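Local coordinates for putative lipoprotein YerB (Bacillus subtilis, PDB 2PSB) that is of unknown function but interacts with PcrA, an interaction not essential for viability, and is probably held at the cell membrane by a lipid, at residues Leu14-Pro17 and Lys22-Gln25; Gly48-Asp53 and Arg220-Pro225; Ser98-His103 and Lys111-Gly116; Ile249-Gly254 and Ile295-Asp300. All coordinates share one frame; numbering follows the deposited sequence.

Contact 1: residues Leu14-Pro17 and Lys22-Gln25; sequences LKAP and KTEQ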
loop_
_atom_site.group_PDB
_atom_site.type_symbol
_atom_site.label_atom_id
_atom_site.label_comp_id
_atom_site.label_asym_id
_atom_site.label_seq_id
_atom_site.Cartn_x
_atom_site.Cartn_y
_atom_site.Cartn_z
ATOM N N LEU A 14 -2.826 13.247 -21.308
ATOM C CA LEU A 14 -2.956 11.845 -20.928
ATOM C C LEU A 14 -3.272 11.602 -19.445
ATOM O O LEU A 14 -3.186 12.514 -18.623
ATOM C CB LEU A 14 -1.689 11.097 -21.347
ATOM C CG LEU A 14 -0.377 11.880 -21.264
ATOM C CD1 LEU A 14 0.015 12.069 -19.811
ATOM C CD2 LEU A 14 0.712 11.132 -22.018
ATOM N N LYS A 15 -3.651 10.366 -19.119
ATOM C CA LYS A 15 -4.004 9.990 -17.752
ATOM C C LYS A 15 -2.909 9.184 -17.054
ATOM O O LYS A 15 -2.063 8.579 -17.707
ATOM C CB LYS A 15 -5.295 9.163 -17.748
ATOM C CG LYS A 15 -6.525 9.883 -18.279
ATOM C CD LYS A 15 -7.712 8.931 -18.343
ATOM C CE LYS A 15 -8.938 9.600 -18.937
ATOM N NZ LYS A 15 -9.394 10.749 -18.117
ATOM N N ALA A 16 -2.929 9.179 -15.723
ATOM C CA ALA A 16 -1.945 8.426 -14.956
ATOM C C ALA A 16 -2.430 6.978 -14.844
ATOM O O ALA A 16 -3.610 6.724 -14.598
ATOM C CB ALA A 16 -1.766 9.038 -13.580
ATOM N N PRO A 17 -1.516 6.014 -15.030
ATOM C CA PRO A 17 -1.778 4.571 -14.976
ATOM C C PRO A 17 -2.461 4.073 -13.705
ATOM O O PRO A 17 -3.419 3.310 -13.753
ATOM C CB PRO A 17 -0.382 3.952 -15.114
ATOM C CG PRO A 17 0.451 5.039 -15.711
ATOM C CD PRO A 17 -0.070 6.273 -15.080
ATOM N N LYS A 22 -5.803 12.791 -15.129
ATOM C CA LYS A 22 -4.946 13.365 -16.158
ATOM C C LYS A 22 -3.637 13.878 -15.563
ATOM O O LYS A 22 -3.599 14.337 -14.421
ATOM C CB LYS A 22 -5.676 14.509 -16.878
ATOM C CG LYS A 22 -7.026 14.115 -17.490
ATOM C CD LYS A 22 -7.583 15.225 -18.384
ATOM C CE LYS A 22 -9.021 14.949 -18.830
ATOM N NZ LYS A 22 -9.165 13.758 -19.719
ATOM N N THR A 23 -2.562 13.789 -16.343
ATOM C CA THR A 23 -1.247 14.251 -15.906
ATOM C C THR A 23 -0.386 14.681 -17.084
ATOM O O THR A 23 -0.811 14.629 -18.234
ATOM C CB THR A 23 -0.466 13.159 -15.141
ATOM O OG1 THR A 23 -0.442 11.956 -15.919
ATOM C CG2 THR A 23 -1.098 12.893 -13.785
ATOM N N GLU A 24 0.840 15.087 -16.777
ATOM C CA GLU A 24 1.780 15.534 -17.783
ATOM C C GLU A 24 2.506 14.370 -18.449
ATOM O O GLU A 24 2.632 13.290 -17.874
ATOM C CB GLU A 24 2.765 16.501 -17.141
ATOM C CG GLU A 24 2.066 17.693 -16.504
ATOM C CD GLU A 24 2.918 18.389 -15.463
ATOM O OE1 GLU A 24 3.289 17.729 -14.471
ATOM O OE2 GLU A 24 3.207 19.592 -15.633
ATOM N N GLN A 25 2.979 14.604 -19.668
ATOM C CA GLN A 25 3.671 13.588 -20.454
ATOM C C GLN A 25 4.811 12.877 -19.721
ATOM O O GLN A 25 4.936 11.654 -19.795
ATOM C CB GLN A 25 4.217 14.220 -21.737
ATOM C CG GLN A 25 4.112 13.342 -22.978
ATOM C CD GLN A 25 4.705 11.961 -22.774
ATOM O OE1 GLN A 25 5.804 11.815 -22.233
ATOM N NE2 GLN A 25 3.984 10.936 -23.220
#

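Contact 2: residues Gly48-Asp53 and Arg220-Pro225; sequences GLSKAD and RETGKP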
loop_
_atom_site.group_PDB
_atom_site.type_symbol
_atom_site.label_atom_id
_atom_site.label_comp_id
_atom_site.label_asym_id
_atom_site.label_seq_id
_atom_site.Cartn_x
_atom_site.Cartn_y
_atom_site.Cartn_z
ATOM N N GLY A 48 4.398 11.121 3.396
ATOM C CA GLY A 48 4.180 10.814 1.989
ATOM C C GLY A 48 2.992 9.974 1.540
ATOM O O GLY A 48 2.820 9.771 0.340
ATOM N N LEU A 49 2.166 9.488 2.461
ATOM C CA LEU A 49 1.021 8.664 2.052
ATOM C C LEU A 49 -0.064 9.402 1.262
ATOM O O LEU A 49 -0.905 8.760 0.626
ATOM C CB LEU A 49 0.386 7.955 3.261
ATOM C CG LEU A 49 1.221 6.847 3.912
ATOM C CD1 LEU A 49 0.359 6.034 4.873
ATOM C CD2 LEU A 49 1.799 5.932 2.830
ATOM N N SER A 50 -0.050 10.735 1.281
ATOM C CA SER A 50 -1.051 11.495 0.526
ATOM C C SER A 50 -0.669 11.607 -0.949
ATOM O O SER A 50 -1.490 11.997 -1.786
ATOM C CB SER A 50 -1.231 12.897 1.108
ATOM O OG SER A 50 -0.027 13.637 1.081
ATOM N N LYS A 51 0.578 11.264 -1.263
ATOM C CA LYS A 51 1.060 11.318 -2.636
ATOM C C LYS A 51 1.008 9.945 -3.307
ATOM O O LYS A 51 1.235 9.842 -4.512
ATOM C CB LYS A 51 2.501 11.834 -2.686
ATOM C CG LYS A 51 2.717 13.210 -2.091
ATOM C CD LYS A 51 1.917 14.263 -2.805
ATOM C CE LYS A 51 2.015 15.603 -2.078
ATOM N NZ LYS A 51 1.474 15.565 -0.680
ATOM N N ALA A 52 0.717 8.897 -2.541
ATOM C CA ALA A 52 0.669 7.535 -3.088
ATOM C C ALA A 52 -0.608 7.259 -3.870
ATOM O O ALA A 52 -1.706 7.628 -3.441
ATOM C CB ALA A 52 0.822 6.496 -1.955
ATOM N N ASP A 53 -0.475 6.604 -5.019
ATOM C CA ASP A 53 -1.644 6.283 -5.823
ATOM C C ASP A 53 -2.387 5.084 -5.228
ATOM O O ASP A 53 -3.619 5.054 -5.199
ATOM C CB ASP A 53 -1.236 5.990 -7.268
ATOM C CG ASP A 53 -0.496 7.152 -7.919
ATOM O OD1 ASP A 53 -0.729 8.306 -7.533
ATOM O OD2 ASP A 53 0.298 6.920 -8.846
ATOM N N ARG A 220 2.076 13.371 8.000
ATOM C CA ARG A 220 2.903 14.294 8.758
ATOM C C ARG A 220 3.423 15.436 7.886
ATOM O O ARG A 220 3.554 16.562 8.351
ATOM C CB ARG A 220 4.103 13.581 9.392
ATOM C CG ARG A 220 5.028 14.540 10.154
ATOM C CD ARG A 220 6.343 13.878 10.568
ATOM N NE ARG A 220 6.148 12.698 11.407
ATOM C CZ ARG A 220 5.818 12.731 12.694
ATOM N NH1 ARG A 220 5.648 13.899 13.310
ATOM N NH2 ARG A 220 5.657 11.591 13.366
ATOM N N GLU A 221 3.701 15.142 6.620
ATOM C CA GLU A 221 4.239 16.144 5.705
ATOM C C GLU A 221 3.291 17.288 5.336
ATOM O O GLU A 221 3.743 18.391 5.017
ATOM C CB GLU A 221 4.762 15.457 4.441
ATOM C CG GLU A 221 5.882 14.453 4.722
ATOM C CD GLU A 221 7.018 15.029 5.591
ATOM O OE1 GLU A 221 7.608 16.062 5.213
ATOM O OE2 GLU A 221 7.320 14.440 6.657
ATOM N N THR A 222 1.983 17.036 5.388
ATOM C CA THR A 222 0.996 18.065 5.077
ATOM C C THR A 222 0.165 18.442 6.301
ATOM O O THR A 222 -0.453 19.507 6.340
ATOM C CB THR A 222 0.003 17.597 4.008
ATOM O OG1 THR A 222 -0.674 16.415 4.466
ATOM C CG2 THR A 222 0.712 17.318 2.705
ATOM N N GLY A 223 0.149 17.566 7.300
ATOM C CA GLY A 223 -0.662 17.824 8.473
ATOM C C GLY A 223 -2.123 17.703 8.066
ATOM O O GLY A 223 -3.021 18.010 8.846
ATOM N N LYS A 224 -2.362 17.244 6.835
ATOM C CA LYS A 224 -3.717 17.088 6.313
ATOM C C LYS A 224 -4.126 15.623 6.190
ATOM O O LYS A 224 -3.297 14.760 5.929
ATOM C CB LYS A 224 -3.835 17.757 4.943
ATOM C CG LYS A 224 -3.504 19.242 4.920
ATOM C CD LYS A 224 -3.584 19.763 3.491
ATOM C CE LYS A 224 -3.279 21.252 3.389
ATOM N NZ LYS A 224 -3.478 21.745 1.992
ATOM N N PRO A 225 -5.421 15.326 6.381
ATOM C CA PRO A 225 -5.888 13.940 6.280
ATOM C C PRO A 225 -5.699 13.389 4.871
ATOM O O PRO A 225 -5.774 14.129 3.892
ATOM C CB PRO A 225 -7.364 14.038 6.670
ATOM C CG PRO A 225 -7.400 15.214 7.595
ATOM C CD PRO A 225 -6.494 16.203 6.880
#

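Contact 3: residues Ser98-His103 and Lys111-Gly116; sequences SIFVHH and KQLESG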
loop_
_atom_site.group_PDB
_atom_site.type_symbol
_atom_site.label_atom_id
_atom_site.label_comp_id
_atom_site.label_asym_id
_atom_site.label_seq_id
_atom_site.Cartn_x
_atom_site.Cartn_y
_atom_site.Cartn_z
ATOM N N SER A 98 7.766 -2.234 -9.785
ATOM C CA SER A 98 8.252 -1.061 -9.087
ATOM C C SER A 98 9.576 -1.255 -8.382
ATOM O O SER A 98 9.959 -2.373 -8.025
ATOM C CB SER A 98 7.229 -0.596 -8.042
ATOM O OG SER A 98 6.056 -1.406 -8.035
ATOM N N ILE A 99 10.277 -0.143 -8.203
ATOM C CA ILE A 99 11.527 -0.135 -7.470
ATOM C C ILE A 99 11.038 -0.372 -6.040
ATOM O O ILE A 99 10.224 0.394 -5.517
ATOM C CB ILE A 99 12.215 1.236 -7.581
ATOM C CG1 ILE A 99 12.804 1.391 -8.984
ATOM C CG2 ILE A 99 13.278 1.393 -6.497
ATOM C CD1 ILE A 99 13.197 2.818 -9.339
ATOM N N PHE A 100 11.525 -1.454 -5.435
ATOM C CA PHE A 100 11.136 -1.866 -4.093
ATOM C C PHE A 100 12.004 -1.262 -2.997
ATOM O O PHE A 100 13.173 -1.614 -2.850
ATOM C CB PHE A 100 11.191 -3.388 -4.014
ATOM C CG PHE A 100 10.525 -3.961 -2.804
ATOM C CD1 PHE A 100 9.143 -3.837 -2.628
ATOM C CD2 PHE A 100 11.262 -4.660 -1.856
ATOM C CE1 PHE A 100 8.501 -4.409 -1.524
ATOM C CE2 PHE A 100 10.624 -5.243 -0.739
ATOM C CZ PHE A 100 9.241 -5.115 -0.578
ATOM N N VAL A 101 11.423 -0.359 -2.217
ATOM C CA VAL A 101 12.157 0.283 -1.143
ATOM C C VAL A 101 11.704 -0.288 0.194
ATOM O O VAL A 101 10.502 -0.449 0.433
ATOM C CB VAL A 101 11.940 1.799 -1.168
ATOM C CG1 VAL A 101 12.821 2.475 -0.110
ATOM C CG2 VAL A 101 12.266 2.327 -2.549
ATOM N N HIS A 102 12.668 -0.609 1.051
ATOM C CA HIS A 102 12.364 -1.182 2.354
ATOM C C HIS A 102 13.510 -1.011 3.338
ATOM O O HIS A 102 14.436 -0.232 3.109
ATOM C CB HIS A 102 12.056 -2.672 2.212
ATOM C CG HIS A 102 13.202 -3.470 1.675
ATOM N ND1 HIS A 102 13.760 -3.226 0.440
ATOM C CD2 HIS A 102 13.900 -4.497 2.208
ATOM C CE1 HIS A 102 14.756 -4.070 0.234
ATOM N NE2 HIS A 102 14.862 -4.853 1.292
ATOM N N HIS A 103 13.442 -1.750 4.438
ATOM C CA HIS A 103 14.478 -1.682 5.451
ATOM C C HIS A 103 14.407 -2.924 6.321
ATOM O O HIS A 103 13.629 -2.992 7.283
ATOM C CB HIS A 103 14.310 -0.426 6.302
ATOM C CG HIS A 103 15.550 -0.040 7.050
ATOM N ND1 HIS A 103 15.707 1.192 7.645
ATOM C CD2 HIS A 103 16.704 -0.715 7.274
ATOM C CE1 HIS A 103 16.905 1.264 8.197
ATOM N NE2 HIS A 103 17.530 0.119 7.986
ATOM N N LYS A 111 15.859 -14.162 0.468
ATOM C CA LYS A 111 16.195 -15.071 -0.621
ATOM C C LYS A 111 15.494 -14.654 -1.903
ATOM O O LYS A 111 16.081 -14.673 -2.982
ATOM C CB LYS A 111 15.789 -16.507 -0.268
ATOM C CG LYS A 111 16.505 -17.099 0.943
ATOM C CD LYS A 111 18.003 -17.306 0.689
ATOM C CE LYS A 111 18.270 -18.400 -0.338
ATOM N NZ LYS A 111 17.793 -19.732 0.126
ATOM N N GLN A 112 14.231 -14.278 -1.768
ATOM C CA GLN A 112 13.423 -13.861 -2.901
ATOM C C GLN A 112 14.100 -12.723 -3.654
ATOM O O GLN A 112 14.342 -12.815 -4.856
ATOM C CB GLN A 112 12.042 -13.426 -2.400
ATOM C CG GLN A 112 10.893 -13.796 -3.316
ATOM C CD GLN A 112 9.562 -13.791 -2.589
ATOM O OE1 GLN A 112 9.089 -12.744 -2.137
ATOM N NE2 GLN A 112 8.950 -14.969 -2.466
ATOM N N LEU A 113 14.418 -11.654 -2.936
ATOM C CA LEU A 113 15.056 -10.493 -3.533
ATOM C C LEU A 113 16.513 -10.733 -3.941
ATOM O O LEU A 113 17.008 -10.115 -4.887
ATOM C CB LEU A 113 14.964 -9.312 -2.572
ATOM C CG LEU A 113 13.526 -8.814 -2.367
ATOM C CD1 LEU A 113 13.469 -7.853 -1.191
ATOM C CD2 LEU A 113 13.028 -8.148 -3.649
ATOM N N GLU A 114 17.204 -11.619 -3.235
ATOM C CA GLU A 114 18.586 -11.908 -3.581
ATOM C C GLU A 114 18.609 -12.847 -4.786
ATOM O O GLU A 114 19.637 -13.032 -5.422
ATOM C CB GLU A 114 19.321 -12.517 -2.384
ATOM C CG GLU A 114 19.397 -11.566 -1.194
ATOM C CD GLU A 114 20.391 -12.005 -0.127
ATOM O OE1 GLU A 114 20.354 -13.176 0.308
ATOM O OE2 GLU A 114 21.208 -11.160 0.290
ATOM N N SER A 115 17.451 -13.412 -5.104
ATOM C CA SER A 115 17.304 -14.306 -6.244
ATOM C C SER A 115 16.898 -13.512 -7.476
ATOM O O SER A 115 16.591 -14.088 -8.515
ATOM C CB SER A 115 16.243 -15.375 -5.961
ATOM O OG SER A 115 16.653 -16.240 -4.915
ATOM N N GLY A 116 16.888 -12.188 -7.341
ATOM C CA GLY A 116 16.543 -11.311 -8.448
ATOM C C GLY A 116 15.070 -10.990 -8.621
ATOM O O GLY A 116 14.645 -10.594 -9.707
#

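Contact 4: residues Ile249-Gly254 and Ile295-Asp300; sequences IDLESG and INIVPD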
loop_
_atom_site.group_PDB
_atom_site.type_symbol
_atom_site.label_atom_id
_atom_site.label_comp_id
_atom_site.label_asym_id
_atom_site.label_seq_id
_atom_site.Cartn_x
_atom_site.Cartn_y
_atom_site.Cartn_z
ATOM N N ILE A 249 0.890 -15.008 2.840
ATOM C CA ILE A 249 -0.458 -14.707 2.391
ATOM C C ILE A 249 -0.620 -15.146 0.942
ATOM O O ILE A 249 0.032 -14.617 0.039
ATOM C CB ILE A 249 -0.763 -13.192 2.512
ATOM C CG1 ILE A 249 -0.658 -12.763 3.975
ATOM C CG2 ILE A 249 -2.153 -12.897 1.985
ATOM C CD1 ILE A 249 -0.921 -11.288 4.215
ATOM N N ASP A 250 -1.484 -16.132 0.726
ATOM C CA ASP A 250 -1.729 -16.640 -0.609
ATOM C C ASP A 250 -2.464 -15.586 -1.425
ATOM O O ASP A 250 -3.661 -15.367 -1.243
ATOM C CB ASP A 250 -2.557 -17.924 -0.541
ATOM C CG ASP A 250 -2.783 -18.543 -1.905
ATOM O OD1 ASP A 250 -3.374 -19.643 -1.964
ATOM O OD2 ASP A 250 -2.373 -17.933 -2.919
ATOM N N LEU A 251 -1.728 -14.933 -2.319
ATOM C CA LEU A 251 -2.278 -13.893 -3.180
ATOM C C LEU A 251 -2.455 -14.383 -4.604
ATOM O O LEU A 251 -2.509 -13.581 -5.531
ATOM C CB LEU A 251 -1.347 -12.682 -3.198
ATOM C CG LEU A 251 -1.237 -11.874 -1.910
ATOM C CD1 LEU A 251 -0.193 -10.778 -2.086
ATOM C CD2 LEU A 251 -2.596 -11.294 -1.569
ATOM N N GLU A 252 -2.559 -15.693 -4.781
ATOM C CA GLU A 252 -2.699 -16.248 -6.120
ATOM C C GLU A 252 -3.960 -17.091 -6.302
ATOM O O GLU A 252 -4.527 -17.145 -7.392
ATOM C CB GLU A 252 -1.454 -17.079 -6.441
ATOM C CG GLU A 252 -1.168 -17.251 -7.917
ATOM C CD GLU A 252 0.230 -17.786 -8.159
ATOM O OE1 GLU A 252 0.639 -17.899 -9.336
ATOM O OE2 GLU A 252 0.924 -18.092 -7.164
ATOM N N SER A 253 -4.404 -17.730 -5.225
ATOM C CA SER A 253 -5.589 -18.585 -5.261
ATOM C C SER A 253 -6.896 -17.849 -5.542
ATOM O O SER A 253 -7.911 -18.483 -5.842
ATOM C CB SER A 253 -5.718 -19.345 -3.936
ATOM O OG SER A 253 -6.871 -20.179 -3.922
ATOM N N GLY A 254 -6.876 -16.520 -5.454
ATOM C CA GLY A 254 -8.088 -15.754 -5.693
ATOM C C GLY A 254 -9.004 -15.901 -4.492
ATOM O O GLY A 254 -8.690 -16.631 -3.556
ATOM N N ILE A 295 -6.109 -0.540 -0.393
ATOM C CA ILE A 295 -6.420 -1.962 -0.356
ATOM C C ILE A 295 -6.105 -2.529 1.016
ATOM O O ILE A 295 -4.993 -2.365 1.539
ATOM C CB ILE A 295 -5.606 -2.750 -1.420
ATOM C CG1 ILE A 295 -5.885 -2.177 -2.812
ATOM C CG2 ILE A 295 -5.964 -4.241 -1.364
ATOM C CD1 ILE A 295 -5.331 -2.979 -3.931
ATOM N N ASN A 296 -7.101 -3.185 1.600
ATOM C CA ASN A 296 -6.952 -3.816 2.903
ATOM C C ASN A 296 -7.038 -5.316 2.782
ATOM O O ASN A 296 -8.095 -5.857 2.467
ATOM C CB ASN A 296 -8.046 -3.355 3.854
ATOM C CG ASN A 296 -7.644 -2.157 4.637
ATOM O OD1 ASN A 296 -6.935 -2.269 5.636
ATOM N ND2 ASN A 296 -8.074 -0.995 4.193
ATOM N N ILE A 297 -5.927 -5.996 3.016
ATOM C CA ILE A 297 -5.944 -7.440 2.947
ATOM C C ILE A 297 -6.273 -7.983 4.340
ATOM O O ILE A 297 -5.670 -7.585 5.346
ATOM C CB ILE A 297 -4.592 -7.975 2.448
ATOM C CG1 ILE A 297 -4.453 -7.659 0.953
ATOM C CG2 ILE A 297 -4.483 -9.492 2.711
ATOM C CD1 ILE A 297 -3.014 -7.700 0.434
ATOM N N VAL A 298 -7.254 -8.874 4.390
ATOM C CA VAL A 298 -7.683 -9.474 5.651
ATOM C C VAL A 298 -7.753 -10.991 5.533
ATOM O O VAL A 298 -8.009 -11.520 4.457
ATOM C CB VAL A 298 -9.102 -8.968 6.058
ATOM C CG1 VAL A 298 -9.139 -7.451 6.040
ATOM C CG2 VAL A 298 -10.154 -9.544 5.115
ATOM N N PRO A 299 -7.505 -11.712 6.636
ATOM C CA PRO A 299 -7.576 -13.177 6.580
ATOM C C PRO A 299 -9.021 -13.685 6.697
ATOM O O PRO A 299 -9.283 -14.864 6.505
ATOM C CB PRO A 299 -6.692 -13.618 7.746
ATOM C CG PRO A 299 -6.818 -12.485 8.714
ATOM C CD PRO A 299 -6.781 -11.263 7.835
ATOM N N ASP A 300 -9.953 -12.784 7.000
ATOM C CA ASP A 300 -11.363 -13.140 7.127
ATOM C C ASP A 300 -12.249 -11.943 6.803
ATOM O O ASP A 300 -12.266 -10.947 7.523
ATOM C CB ASP A 300 -11.667 -13.635 8.545
ATOM C CG ASP A 300 -13.110 -14.096 8.713
ATOM O OD1 ASP A 300 -13.463 -14.516 9.829
ATOM O OD2 ASP A 300 -13.894 -14.038 7.743
#

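Contact 1: residues Leu14-Pro17 and Lys22-Gln25
The planar peptide carbonyl of Leu14 receives Thr23 N within its own plane: Thr23 N lies 2.7 Å from Leu14 O, with an N-H...O angle of 164° that marks a nearly straight bond. Close beside it, Lys22 CA sits 3.1 Å from Leu14 O as a CA-H...O contact, giving that oxygen a second, weaker neighbour. The amide of Gln25 is met at its nitrogen by an aliphatic branch, Leu14 CD2 being 3.5 Å from Gln25 NE2.

The other branch of the leucine turns to the backbone, with Leu14 CD1 3.1 Å from Thr23 O and also near Glu24 O. A chi1 of 34°, well off a staggered value, carries both methyls back over 22-25 although CB itself starts away from it. Thr23 directs CG2 to Ala16 CB at 3.9 Å, while its OG1 is buried here with no polar partner in the model. At the exposed end, two lysines each extend and then bend at the last torsion, which brings Lys15 NZ to 3.4 Å from Lys22 NZ; such like charges probably rely on solvent for screening.

Ala16 also packs on Ser73 and Leu14 on Thr28. With Lys15 and Lys22 bridged once and neither segment a regular strand, the arrangement is an isolated beta bridge closing a short surface loop near the N-terminus, ahead of strand 33-37.

Contact 2: residues Gly48-Asp53 and Arg220-Pro225
Thr222 CG2 faces two polar tips of the opposite segment, lying 3.9 Å from Lys51 NZ and 4.1 Å from Ser50 OG. Lys51 and Thr222 approach tip to tip, and the lysine gets there by bending at chi2 (-61°) and again at chi4. A little further along, Glu221 CG comes to 3.9 Å from Gly48 N, so the start of the glutamate chain covers the backbone while its carboxylate leads off to Ser47.

Behind this first shell, Lys51 NZ donates to Ser50 OG at 3.0 Å, which ties the two polar tips together beneath the methyl. The type I turn from Gly48 to Lys51, closed by Lys51 N to Gly48 O at 3.1 Å, shapes the backbone that carries both. Thr222 is fixed in its own way: OG1 bonds to Asp219 O, leaving CG2 directed at the turn.

Asp219 joins the two sides. Its OD1 accepts from both Gly48 N and Glu221 N, and its OD2 is bonded to Ser50 OG. Glu221 also makes a weak hydrogen bond with Thr78, a residue known to be phosphorylated but unmodified here. Direct contact is sparse, carbon against polar atoms, with no hydrogen bond between the segments and 143 Å² buried in all. The chemistry implies that much of the polar linkage probably runs through the second-shell carboxylate of Asp219, helped by Glu221 to Ser47, and that the charge of Asp219 is probably eased by the two backbone N-H groups it accepts from.

Contact 3: residues Ser98-His103 and Lys111-Gly116
Leu113, near the end of helix 107-114, packs against Phe100 and His102 on strand 99-102, in a strand-helix-strand arrangement whose second strand, 120-122, runs parallel to the first. Residues 100 and 102 project from the same side of the strand, and their CB atoms, like that of Leu113, head into the interface.

The apolar contact is made by a single methyl. Leu113 CD1 lies 3.9 Å from Phe100 CE2 and about as far from CD2 of that ring, approaching obliquely, while the two side chains cross at about a right angle. Phe100 has CG anti to the backbone N (chi1 -167°), which extends its ring toward the helix. Val36 and Ala85 also touch this phenyl group, and Val90 of helix 87-94 packs on Leu113, so the methyl belongs to a larger buried layer.

The aromatic contacts bring in the imidazole. Leu113 CD1 is 4.1 Å from His102 NE2, again at a slant, with the histidine and leucine coming from opposite directions. Within the strand, Phe100 CE2 lies over one face of the His102 ring, 3.8 Å above its plane and offset toward the rim.

No polar bond links the two segments; in 111-116 the polar bonds end the helix. A Schellman motif closes it, with Gly116 as its C-prime residue at positive phi. Ser115 OG donates to Lys111 O at 2.6 Å, from 38° above the carbonyl plane.

Contact 4: residues Ile249-Gly254 and Ile295-Asp300
Ile249 and Ile297 face each other from separate strands, with Ile249 CA 9.1 Å from Ile297 CA, a spacing bridged by side chains and not by backbone bonds. Each of the two isoleucines points its CB at the other segment. With chi1 (to CG1) at -61° in Ile249 and -72° in Ile297, CG1 lies beside the backbone N and CG2 anti to it, and the CG2 branches meet obliquely with Ile249 CG2 4.2 Å from Ile297 CG2. The longer arm of Ile297 serves a second partner: its CD1 lies 4.1 Å from Leu251 CD2, the two side chains crossing at about a right angle.

The strands that carry the two isoleucines, 247-250 and 293-298, both pair with strand 230-240, the former antiparallel and the latter parallel, and strand 293-298 also runs parallel to 54-59. Ile56 and Ala58 of that neighbour touch Ile297. Helix 87-94 covers the other members of the cluster, Tyr88 lying on Ile249 and Leu251, and Leu92 on Leu251.

Just past Ile249 the chain turns about Asp250, whose OD2 accepts from Glu252 N at 2.9 Å in an Asx turn and from Ser253 N at 3.1 Å. Both donors come from the same face of the carboxylate, Glu252 N nearly in line with the C-O bond and Ser253 N from 41° above the plane.

With no active site or ligand assigned, the contacts are related through the fold. Contact 1 sits outermost, its centre about 21 Å from that of the chain, and lies about 20 Å from contact 2 between centres; Ser73 connects them, touching Ala16 and hydrogen-bonding Asp53. Contact 2 brings the two family regions together across 167 residues, and contact 3 is nested within the loop it closes. Contacts 3 and 4 are the buried pair, about 21 Å apart between centres and about 9 Å between nearest atoms; helix 87-94 supplies Val90 and Ser93 to contact 3, and Tyr88 and Leu92 to contact 4. Contacts 2 and 4 lie on opposite sides of the chain's centre.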